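Local coordinates for Lin2634 protein (PDB 3MZO) that is an HD-domain phosphohydrolase of the YfbR-like family that binds metal ions and probably removes the phosphate from 5'-deoxynucleotides, at the interface of chains A and B. Numbering follows the deposited sequence. Chains: chain A/B, Lin2634 protein.

Contact 1: the interface of chains A and B. Residues chain A 36-37, 40-41, 43; chain B 7-8, 11, 66.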
loop_
_atom_site.group_PDB
_atom_site.type_symbol
_atom_site.label_atom_id
_atom_site.label_comp_id
_atom_site.label_asym_id
_atom_site.label_seq_id
_atom_site.Cartn_x
_atom_site.Cartn_y
_atom_site.Cartn_z
ATOM N N TYR A 36 13.708 -10.675 9.663
ATOM C CA TYR A 36 14.041 -11.763 8.736
ATOM C C TYR A 36 15.416 -11.499 8.111
ATOM O O TYR A 36 16.268 -12.385 8.031
ATOM C CB TYR A 36 12.958 -11.881 7.649
ATOM C CG TYR A 36 13.425 -12.697 6.447
ATOM C CD1 TYR A 36 13.555 -14.082 6.526
ATOM C CD2 TYR A 36 13.803 -12.055 5.276
ATOM C CE1 TYR A 36 14.050 -14.818 5.431
ATOM C CE2 TYR A 36 14.247 -12.758 4.203
ATOM C CZ TYR A 36 14.382 -14.133 4.271
ATOM O OH TYR A 36 14.874 -14.765 3.147
ATOM N N LYS A 37 15.622 -10.268 7.658
ATOM C CA LYS A 37 16.865 -9.938 6.962
ATOM C C LYS A 37 18.068 -9.959 7.912
ATOM O O LYS A 37 19.098 -10.507 7.581
ATOM C CB LYS A 37 16.743 -8.596 6.244
ATOM C CG LYS A 37 15.734 -8.621 5.069
ATOM C CD LYS A 37 15.669 -7.270 4.316
ATOM C CE LYS A 37 15.111 -6.165 5.201
ATOM N NZ LYS A 37 14.957 -4.893 4.404
ATOM N N SER A 40 19.027 -13.550 8.507
ATOM C CA SER A 40 19.673 -14.130 7.329
ATOM C C SER A 40 21.135 -13.653 7.183
ATOM O O SER A 40 22.010 -14.439 6.816
ATOM C CB SER A 40 18.844 -13.815 6.059
ATOM O OG SER A 40 17.514 -14.389 6.160
ATOM N N ILE A 41 21.364 -12.381 7.476
ATOM C CA ILE A 41 22.708 -11.749 7.428
ATOM C C ILE A 41 23.554 -12.414 8.564
ATOM O O ILE A 41 24.652 -12.871 8.330
ATOM C CB ILE A 41 22.609 -10.193 7.611
ATOM C CG1 ILE A 41 22.009 -9.522 6.365
ATOM C CG2 ILE A 41 24.018 -9.542 7.945
ATOM C CD1 ILE A 41 21.446 -8.083 6.570
ATOM N N GLN A 43 23.113 -15.346 9.956
ATOM C CA GLN A 43 23.320 -16.704 9.518
ATOM C C GLN A 43 24.545 -16.802 8.593
ATOM O O GLN A 43 25.389 -17.719 8.721
ATOM C CB GLN A 43 22.058 -17.188 8.790
ATOM C CG GLN A 43 22.166 -18.495 8.024
ATOM C CD GLN A 43 20.800 -18.911 7.494
ATOM O OE1 GLN A 43 20.080 -19.662 8.149
ATOM N NE2 GLN A 43 20.418 -18.374 6.333
ATOM N N TYR B 7 23.242 -11.522 -2.881
ATOM C CA TYR B 7 22.380 -12.297 -1.996
ATOM C C TYR B 7 21.731 -11.383 -0.948
ATOM O O TYR B 7 20.516 -11.465 -0.717
ATOM C CB TYR B 7 23.165 -13.407 -1.338
ATOM C CG TYR B 7 22.442 -14.038 -0.191
ATOM C CD1 TYR B 7 21.338 -14.850 -0.400
ATOM C CD2 TYR B 7 22.869 -13.842 1.101
ATOM C CE1 TYR B 7 20.655 -15.434 0.662
ATOM C CE2 TYR B 7 22.166 -14.375 2.179
ATOM C CZ TYR B 7 21.057 -15.178 1.954
ATOM O OH TYR B 7 20.408 -15.747 3.031
ATOM N N PHE B 8 22.536 -10.531 -0.312
ATOM C CA PHE B 8 22.005 -9.579 0.644
ATOM C C PHE B 8 20.916 -8.657 0.021
ATOM O O PHE B 8 19.883 -8.407 0.660
ATOM C CB PHE B 8 23.096 -8.733 1.263
ATOM C CG PHE B 8 23.951 -9.446 2.310
ATOM C CD1 PHE B 8 23.647 -10.734 2.786
ATOM C CD2 PHE B 8 25.037 -8.783 2.854
ATOM C CE1 PHE B 8 24.432 -11.325 3.791
ATOM C CE2 PHE B 8 25.803 -9.358 3.861
ATOM C CZ PHE B 8 25.518 -10.647 4.295
ATOM N N LEU B 11 17.373 -10.347 -0.295
ATOM C CA LEU B 11 16.539 -10.483 0.878
ATOM C C LEU B 11 15.355 -9.518 0.881
ATOM O O LEU B 11 14.243 -9.893 1.272
ATOM C CB LEU B 11 17.365 -10.349 2.175
ATOM C CG LEU B 11 18.442 -11.447 2.355
ATOM C CD1 LEU B 11 19.377 -11.077 3.562
ATOM C CD2 LEU B 11 17.912 -12.876 2.502
ATOM N N LEU B 66 13.997 -20.557 8.779
ATOM C CA LEU B 66 14.322 -19.271 8.169
ATOM C C LEU B 66 14.388 -19.285 6.644
ATOM O O LEU B 66 13.976 -18.334 5.971
ATOM C CB LEU B 66 15.649 -18.765 8.737
ATOM C CG LEU B 66 16.063 -17.363 8.318
ATOM C CD1 LEU B 66 15.169 -16.369 9.052
ATOM C CD2 LEU B 66 17.510 -17.105 8.618
HETATM O O HOH W 1 22.054 -16.259 4.918
#
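B:Leu11 has its CG opposite the carbonyl carbon (chi1 -63°), while A:Tyr36 throws its ring away from its own backbone N (chi1 163°); these two turns bring the leucine methyls and the phenol together. In this HD-domain phosphohydrolase the patch is helix against helix: A 31-51 packs on B 4-13 and on the end of B 58-67. B:Leu11 forks over the A helix. Its CD2 reaches the phenol oxygen OH of A:Tyr36 at 3.6 Å, and CD1 rests 3.7 Å from CB of A:Ser40. Its CB lies beside the aliphatic stem of A:Lys37, the two side chains running in opposite directions.

The other edge of the tyrosine ring faces B:Leu66. There the backbone O of B:Leu66 lies in the ring plane, 3.6 Å from CE1, and the leucine CD1 packs near ring atom CD1. Over one face of the same ring, toward its rim, sits the hydroxyl of A:Ser40. It bonds back to the backbone O of A:Tyr36 (OG to O, 3.0 Å), one helical turn earlier, meeting that oxygen from above the carbonyl plane. B:Leu66 CD2 fits between this hydroxyl and the amide of A:Gln43.

Farther along, A:Ile41 lays CG1 over one face of the B:Phe8 ring, 4.0 Å from CE1, the side chains crossing nearly at right angles. A water ties the chains together. B:Tyr7 OH lies 2.6 Å from it, and the backbone O of A:Ser40 is equally near. The amide NE2 of A:Gln43 reaches the same water in a nearly straight bond (169° at H).

Contact 2: the interface of chains A and B. Residues chain A 12, 15, 30, 32-33; chain B 27-29, 33.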
loop_
_atom_site.group_PDB
_atom_site.type_symbol
_atom_site.label_atom_id
_atom_site.label_comp_id
_atom_site.label_asym_id
_atom_site.label_seq_id
_atom_site.Cartn_x
_atom_site.Cartn_y
_atom_site.Cartn_z
ATOM N N SER A 12 2.218 -11.018 13.622
ATOM C CA SER A 12 1.680 -10.348 12.475
ATOM C C SER A 12 1.645 -8.839 12.652
ATOM O O SER A 12 1.712 -8.115 11.669
ATOM C CB SER A 12 0.237 -10.858 12.149
ATOM O OG SER A 12 0.349 -12.125 11.538
ATOM N N GLU A 15 4.296 -6.690 11.206
ATOM C CA GLU A 15 4.228 -6.355 9.783
ATOM C C GLU A 15 3.641 -4.966 9.572
ATOM O O GLU A 15 3.648 -4.452 8.455
ATOM C CB GLU A 15 3.343 -7.353 9.022
ATOM C CG GLU A 15 3.800 -8.823 9.200
ATOM C CD GLU A 15 2.819 -9.830 8.646
ATOM O OE1 GLU A 15 1.903 -9.477 7.887
ATOM O OE2 GLU A 15 2.957 -11.005 8.980
ATOM N N SER A 30 8.924 -3.430 6.991
ATOM C CA SER A 30 8.361 -3.645 8.321
ATOM C C SER A 30 9.422 -4.132 9.314
ATOM O O SER A 30 10.482 -4.619 8.928
ATOM C CB SER A 30 7.189 -4.651 8.278
ATOM O OG SER A 30 7.658 -5.974 8.005
ATOM N N ALA A 32 9.118 -6.764 10.986
ATOM C CA ALA A 32 9.153 -8.201 10.708
ATOM C C ALA A 32 10.143 -8.544 9.608
ATOM O O ALA A 32 10.970 -9.473 9.736
ATOM C CB ALA A 32 7.687 -8.768 10.362
ATOM N N GLU A 33 10.061 -7.788 8.523
ATOM C CA GLU A 33 10.982 -7.956 7.404
ATOM C C GLU A 33 12.450 -7.687 7.759
ATOM O O GLU A 33 13.322 -8.484 7.411
ATOM C CB GLU A 33 10.510 -7.090 6.214
ATOM C CG GLU A 33 9.213 -7.637 5.671
ATOM C CD GLU A 33 8.439 -6.708 4.738
ATOM O OE1 GLU A 33 8.600 -5.464 4.813
ATOM O OE2 GLU A 33 7.670 -7.266 3.929
ATOM N N GLN B 27 -5.299 -8.198 5.466
ATOM C CA GLN B 27 -3.855 -7.969 5.719
ATOM C C GLN B 27 -3.033 -8.893 4.814
ATOM O O GLN B 27 -3.144 -10.110 4.940
ATOM C CB GLN B 27 -3.512 -8.187 7.228
ATOM C CG GLN B 27 -2.012 -7.807 7.528
ATOM C CD GLN B 27 -1.633 -7.655 9.011
ATOM O OE1 GLN B 27 -2.458 -7.251 9.849
ATOM N NE2 GLN B 27 -0.349 -7.971 9.334
ATOM N N GLU B 28 -2.224 -8.356 3.902
ATOM C CA GLU B 28 -1.360 -9.195 3.058
ATOM C C GLU B 28 -0.073 -9.530 3.842
ATOM O O GLU B 28 0.283 -8.830 4.736
ATOM C CB GLU B 28 -1.054 -8.511 1.706
ATOM C CG GLU B 28 -2.182 -8.600 0.621
ATOM C CD GLU B 28 -1.948 -9.711 -0.439
ATOM O OE1 GLU B 28 -2.188 -10.896 -0.132
ATOM O OE2 GLU B 28 -1.526 -9.400 -1.584
ATOM N N HIS B 29 0.608 -10.622 3.509
ATOM C CA HIS B 29 1.830 -11.003 4.214
ATOM C C HIS B 29 2.873 -11.296 3.181
ATOM O O HIS B 29 2.625 -12.106 2.329
ATOM C CB HIS B 29 1.594 -12.246 5.108
ATOM C CG HIS B 29 0.414 -12.140 6.021
ATOM N ND1 HIS B 29 0.395 -11.328 7.136
ATOM C CD2 HIS B 29 -0.813 -12.719 5.958
ATOM C CE1 HIS B 29 -0.781 -11.429 7.731
ATOM N NE2 HIS B 29 -1.543 -12.248 7.022
ATOM N N GLU B 33 7.965 -11.779 5.686
ATOM C CA GLU B 33 7.202 -11.783 6.929
ATOM C C GLU B 33 6.774 -13.181 7.394
ATOM O O GLU B 33 6.947 -13.518 8.566
ATOM C CB GLU B 33 5.995 -10.826 6.796
ATOM C CG GLU B 33 6.484 -9.402 6.702
ATOM C CD GLU B 33 5.459 -8.378 6.217
ATOM O OE1 GLU B 33 4.491 -8.746 5.506
ATOM O OE2 GLU B 33 5.657 -7.199 6.575
HETATM O O HOH W 2 4.669 -4.981 5.727
#
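Carboxylate oxygen OE1 of A:Glu15 is gripped by two donors of chain B. The ring nitrogen ND1 of B:His29 comes in at 2.5 Å, along the syn lone pair and close to straight (159° at H). Because this approach is from the syn side, OE2 also lies near ND1; ring and carboxylate stand almost perpendicular (83°). The amide NE2 of B:Gln27 meets OE1 from above the carboxylate plane, at 3.1 Å. That NE2 also donates to the backbone O of A:Ser12, again at 3.1 Å; both acceptors lie close to the plane of the amide, so the two bonds fix its rotation. Over a face of the B:His29 ring sits the backbone O of B:Gln27.

The A:Glu15 carboxylate also stacks nearly parallel on that of B:Glu33, which lies in turn against A:Glu33. The two Glu33 carboxylates are stacked as well, with OE2 to OE2 at 3.3 Å. So much acid in one place may favour a proton on one of the carboxylates, or a charged imidazole at B:His29, which faces A:Glu15.

A:Ser30 helps hold the group. Its OG, turned between its own backbone N and carbonyl carbon (chi1 70°), gives a 2.7 Å bond to the anti lone pair of B:Glu33 OE2. A water 2.6 Å from that OE2 links it to the backbone O of A:Glu15. Within chain A, A:Ser30 and A:Glu33 form a capping box: A:Ser30 N bonds to A:Glu33 OE1 (3.0 Å), and A:Glu33 N to A:Ser30 OG.

The patch lies where the N-terminal ends of both 31-51 helices meet, beside 3-10 helix 14-16 of chain A and the B 27-29 loop; in each chain Glu33 directly precedes the calcium ligand, A:His34 in chain A.

About 16 Å separates the C-alpha centres of contact 1 and contact 2, and helix 31-51 of chain A runs through both: contact 2 uses its first turn, contact 1 the following ones. Helix 4-13 also serves twice, from chain B in contact 1 and from chain A in contact 2. Because the interface is two-fold symmetric, each patch recurs with the chains exchanged, giving a polar centre flanked by largely apolar helix packing. Tying helix 31-51, which carries the metal ligand A:His34, to the partner suggests that pairing could steady the active site. The deposited assembly has six copies; a dimer in solution is plausible, though the structure alone does not show it.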